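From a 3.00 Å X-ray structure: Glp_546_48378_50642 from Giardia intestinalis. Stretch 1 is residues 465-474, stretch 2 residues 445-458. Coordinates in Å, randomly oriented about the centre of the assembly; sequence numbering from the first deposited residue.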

# COMPACT_ATOMS: atom_id res chain seq x y z
N HIS A 465 -16.08 28.60 -34.37
CA HIS A 465 -17.54 28.75 -34.46
C HIS A 465 -18.29 27.45 -34.21
O HIS A 465 -19.52 27.43 -34.25
CB HIS A 465 -17.97 29.30 -35.83
CG HIS A 465 -18.01 28.27 -36.93
ND1 HIS A 465 -17.06 28.21 -37.93
CD2 HIS A 465 -18.91 27.30 -37.22
CE1 HIS A 465 -17.38 27.25 -38.79
NE2 HIS A 465 -18.49 26.68 -38.38
N GLU A 466 -17.55 26.37 -33.98
CA GLU A 466 -18.17 25.08 -33.74
C GLU A 466 -18.09 24.68 -32.27
O GLU A 466 -18.92 23.91 -31.79
CB GLU A 466 -17.54 24.02 -34.65
CG GLU A 466 -17.77 24.31 -36.14
CD GLU A 466 -16.52 24.79 -36.86
OE1 GLU A 466 -15.86 25.73 -36.37
OE2 GLU A 466 -16.21 24.24 -37.94
N PHE A 467 -17.10 25.21 -31.55
CA PHE A 467 -16.96 24.92 -30.13
C PHE A 467 -17.92 25.80 -29.33
O PHE A 467 -18.61 25.30 -28.44
CB PHE A 467 -15.52 25.14 -29.65
CG PHE A 467 -14.59 23.98 -29.91
CD1 PHE A 467 -14.28 23.60 -31.21
CD2 PHE A 467 -14.03 23.27 -28.85
CE1 PHE A 467 -13.41 22.52 -31.44
CE2 PHE A 467 -13.17 22.19 -29.08
CZ PHE A 467 -12.86 21.82 -30.38
N ARG A 468 -17.96 27.10 -29.64
CA ARG A 468 -18.85 28.05 -28.96
C ARG A 468 -20.29 27.54 -28.96
O ARG A 468 -21.00 27.65 -27.95
CB ARG A 468 -18.85 29.41 -29.65
CG ARG A 468 -17.58 30.24 -29.52
CD ARG A 468 -17.65 31.49 -30.40
NE ARG A 468 -16.39 32.25 -30.40
CZ ARG A 468 -15.88 32.83 -29.33
NH1 ARG A 468 -16.51 32.75 -28.17
NH2 ARG A 468 -14.73 33.50 -29.41
N SER A 469 -20.72 27.01 -30.09
CA SER A 469 -22.07 26.49 -30.22
C SER A 469 -22.19 25.35 -29.24
O SER A 469 -23.21 25.17 -28.59
CB SER A 469 -22.29 25.97 -31.63
OG SER A 469 -21.39 26.57 -32.53
N LEU A 470 -21.12 24.57 -29.13
CA LEU A 470 -21.08 23.43 -28.23
C LEU A 470 -21.06 23.83 -26.76
O LEU A 470 -21.63 23.14 -25.92
CB LEU A 470 -19.85 22.58 -28.55
CG LEU A 470 -19.84 21.87 -29.90
CD1 LEU A 470 -18.54 21.09 -30.06
CD2 LEU A 470 -21.04 20.94 -30.01
N VAL A 471 -20.41 24.95 -26.46
CA VAL A 471 -20.32 25.43 -25.08
C VAL A 471 -21.59 26.12 -24.64
O VAL A 471 -21.98 26.01 -23.49
CB VAL A 471 -19.19 26.44 -24.91
CG1 VAL A 471 -19.14 26.91 -23.47
CG2 VAL A 471 -17.88 25.83 -25.30
N ASP A 472 -22.21 26.85 -25.56
CA ASP A 472 -23.43 27.58 -25.26
C ASP A 472 -24.60 26.63 -25.05
O ASP A 472 -25.38 26.80 -24.12
CB ASP A 472 -23.76 28.57 -26.38
CG ASP A 472 -22.79 29.75 -26.42
OD1 ASP A 472 -21.67 29.59 -26.96
OD2 ASP A 472 -23.14 30.83 -25.90
N TYR A 473 -24.71 25.62 -25.90
CA TYR A 473 -25.80 24.65 -25.77
C TYR A 473 -25.51 23.81 -24.55
O TYR A 473 -26.41 23.19 -24.00
CB TYR A 473 -25.88 23.74 -26.99
CG TYR A 473 -26.93 22.67 -26.86
CD1 TYR A 473 -28.25 22.91 -27.22
CD2 TYR A 473 -26.61 21.40 -26.38
CE1 TYR A 473 -29.22 21.92 -27.11
CE2 TYR A 473 -27.56 20.41 -26.27
CZ TYR A 473 -28.86 20.67 -26.64
OH TYR A 473 -29.80 19.69 -26.53
N ALA A 474 -24.24 23.77 -24.16
CA ALA A 474 -23.83 23.05 -22.97
C ALA A 474 -23.91 24.08 -21.86
O ALA A 474 -23.82 23.76 -20.67
CB ALA A 474 -22.40 22.54 -23.11
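Stretch 2 445-458: ACPDAVTKASKRVC

Stretch 2 enters as an extended segment, Ala445 to Pro447, and then coils into a helix that runs to Cys458 and packs against the helix of stretch 1. The two axes approach to 9.3 Å and cross at -122°, so the chains run in broadly opposing directions: Tyr473 lies near the start of stretch 2, Glu466 near its helix's later turns. The backbones come closest where Ala453 faces Glu466, CA to CA 5.4 Å; a methyl side chain suits so tight a place, and Ala453 CB lies 3.9 Å from Glu466 O.

Leu470 is the knob of the interface, seated among Val450, Ala453, Ser454 and Val457. Leu470 CD2 lies 4.0 Å from Val450 CG1 and 3.9 Å from Ala453 CB, while Leu470 CD1 is 3.3 Å from Val457 CG2. Ser454 can border this apolar pocket because its hydroxyl is satisfied within its own helix, Ser454 OG donating to Val450 O at 3.1 Å. Thr451, pointing away from stretch 1, has its own partner: Thr451 OG1 donates to Pro447 O at 3.2 Å, just before the helix. Phe467 extends the apolar contact, Phe467 CZ lying 3.8 Å from Val457 CG1.

One charged pair joins the helices. Buried Glu466 accepts from Arg456 through Glu466 OE2, 3.3 Å from Arg456 NH2 and, in a weak hydrogen bond, 3.3 Å from Arg456 NE. Both donors meet the carboxylate oxygen near the guanidinium plane, forming a salt bridge; Arg456 NH1 is satisfied elsewhere in the structure, and Glu466 OE1 by a residue adjoining one of the stretches.

At the other end, Tyr473 packs against the incoming segment and the first turn of the helix. Val450 CG2 covers one face, 4.1 Å from Tyr473 CG, and Pro447 CD lies 3.6 Å from Tyr473 CE1. The phenol oxygen, Tyr473 OH, reaches within 3.3 Å of Ala445 O.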

# COMPACT_ATOMS: atom_id res chain seq x y z
N ALA A 445 -34.00 15.73 -27.26
CA ALA A 445 -33.00 15.67 -28.31
C ALA A 445 -32.25 16.99 -28.43
O ALA A 445 -32.35 17.85 -27.54
CB ALA A 445 -33.65 15.32 -29.65
N CYS A 446 -31.51 17.16 -29.52
CA CYS A 446 -30.72 18.37 -29.76
C CYS A 446 -30.84 18.85 -31.20
O CYS A 446 -31.16 18.07 -32.09
CB CYS A 446 -29.25 18.10 -29.42
SG CYS A 446 -28.08 18.56 -30.71
N PRO A 447 -30.56 20.14 -31.45
CA PRO A 447 -30.66 20.67 -32.81
C PRO A 447 -29.75 19.93 -33.79
O PRO A 447 -29.14 18.92 -33.44
CB PRO A 447 -30.25 22.13 -32.64
CG PRO A 447 -29.25 22.05 -31.56
CD PRO A 447 -29.93 21.14 -30.57
N ASP A 448 -29.69 20.44 -35.01
CA ASP A 448 -28.86 19.84 -36.04
C ASP A 448 -27.48 20.48 -35.97
O ASP A 448 -26.46 19.79 -35.97
CB ASP A 448 -29.46 20.06 -37.42
CG ASP A 448 -30.81 19.39 -37.58
OD1 ASP A 448 -30.91 18.20 -37.24
OD2 ASP A 448 -31.76 20.05 -38.05
N ALA A 449 -27.47 21.81 -35.90
CA ALA A 449 -26.22 22.55 -35.84
C ALA A 449 -25.28 21.99 -34.78
O ALA A 449 -24.06 22.05 -34.94
CB ALA A 449 -26.51 24.02 -35.57
N VAL A 450 -25.85 21.44 -33.71
CA VAL A 450 -25.02 20.88 -32.64
C VAL A 450 -24.48 19.50 -32.99
O VAL A 450 -23.28 19.25 -32.89
CB VAL A 450 -25.79 20.79 -31.31
CG1 VAL A 450 -24.92 20.16 -30.25
CG2 VAL A 450 -26.23 22.16 -30.87
N THR A 451 -25.38 18.62 -33.41
CA THR A 451 -25.02 17.26 -33.79
C THR A 451 -23.87 17.26 -34.79
O THR A 451 -22.90 16.53 -34.65
CB THR A 451 -26.21 16.52 -34.42
OG1 THR A 451 -27.25 16.37 -33.45
CG2 THR A 451 -25.79 15.14 -34.90
N LYS A 452 -23.98 18.10 -35.82
CA LYS A 452 -22.93 18.17 -36.82
C LYS A 452 -21.67 18.78 -36.21
O LYS A 452 -20.55 18.39 -36.55
CB LYS A 452 -23.41 19.00 -38.02
CG LYS A 452 -24.52 18.32 -38.83
CD LYS A 452 -24.70 18.95 -40.21
CE LYS A 452 -25.69 18.16 -41.06
NZ LYS A 452 -25.79 18.69 -42.46
N ALA A 453 -21.85 19.73 -35.30
CA ALA A 453 -20.72 20.36 -34.65
C ALA A 453 -19.99 19.34 -33.77
O ALA A 453 -18.79 19.45 -33.55
CB ALA A 453 -21.19 21.54 -33.81
N SER A 454 -20.73 18.34 -33.28
CA SER A 454 -20.15 17.30 -32.44
C SER A 454 -19.13 16.46 -33.21
O SER A 454 -17.98 16.32 -32.80
CB SER A 454 -21.25 16.37 -31.89
OG SER A 454 -22.11 17.05 -31.00
N LYS A 455 -19.56 15.90 -34.34
CA LYS A 455 -18.69 15.07 -35.15
C LYS A 455 -17.45 15.82 -35.60
O LYS A 455 -16.33 15.37 -35.37
CB LYS A 455 -19.44 14.57 -36.38
CG LYS A 455 -20.72 13.83 -36.06
CD LYS A 455 -21.44 13.43 -37.33
CE LYS A 455 -22.75 12.73 -37.02
NZ LYS A 455 -23.46 12.35 -38.27
N ARG A 456 -17.66 16.97 -36.24
CA ARG A 456 -16.55 17.77 -36.72
C ARG A 456 -15.47 17.92 -35.66
O ARG A 456 -14.28 17.89 -35.97
CB ARG A 456 -17.05 19.14 -37.17
CG ARG A 456 -17.94 19.08 -38.41
CD ARG A 456 -18.49 20.45 -38.78
NE ARG A 456 -17.45 21.40 -39.14
CZ ARG A 456 -16.75 21.36 -40.27
NH1 ARG A 456 -16.98 20.41 -41.16
NH2 ARG A 456 -15.81 22.27 -40.51
N VAL A 457 -15.89 18.06 -34.42
CA VAL A 457 -14.94 18.19 -33.32
C VAL A 457 -14.27 16.85 -33.13
O VAL A 457 -13.05 16.77 -33.02
CB VAL A 457 -15.63 18.58 -32.01
CG1 VAL A 457 -14.64 18.53 -30.86
CG2 VAL A 457 -16.23 19.96 -32.13
N CYS A 458 -15.07 15.79 -33.09
CA CYS A 458 -14.54 14.45 -32.90
C CYS A 458 -13.38 14.16 -33.84
O CYS A 458 -12.60 13.24 -33.59
CB CYS A 458 -15.64 13.42 -33.11
SG CYS A 458 -16.99 13.57 -31.92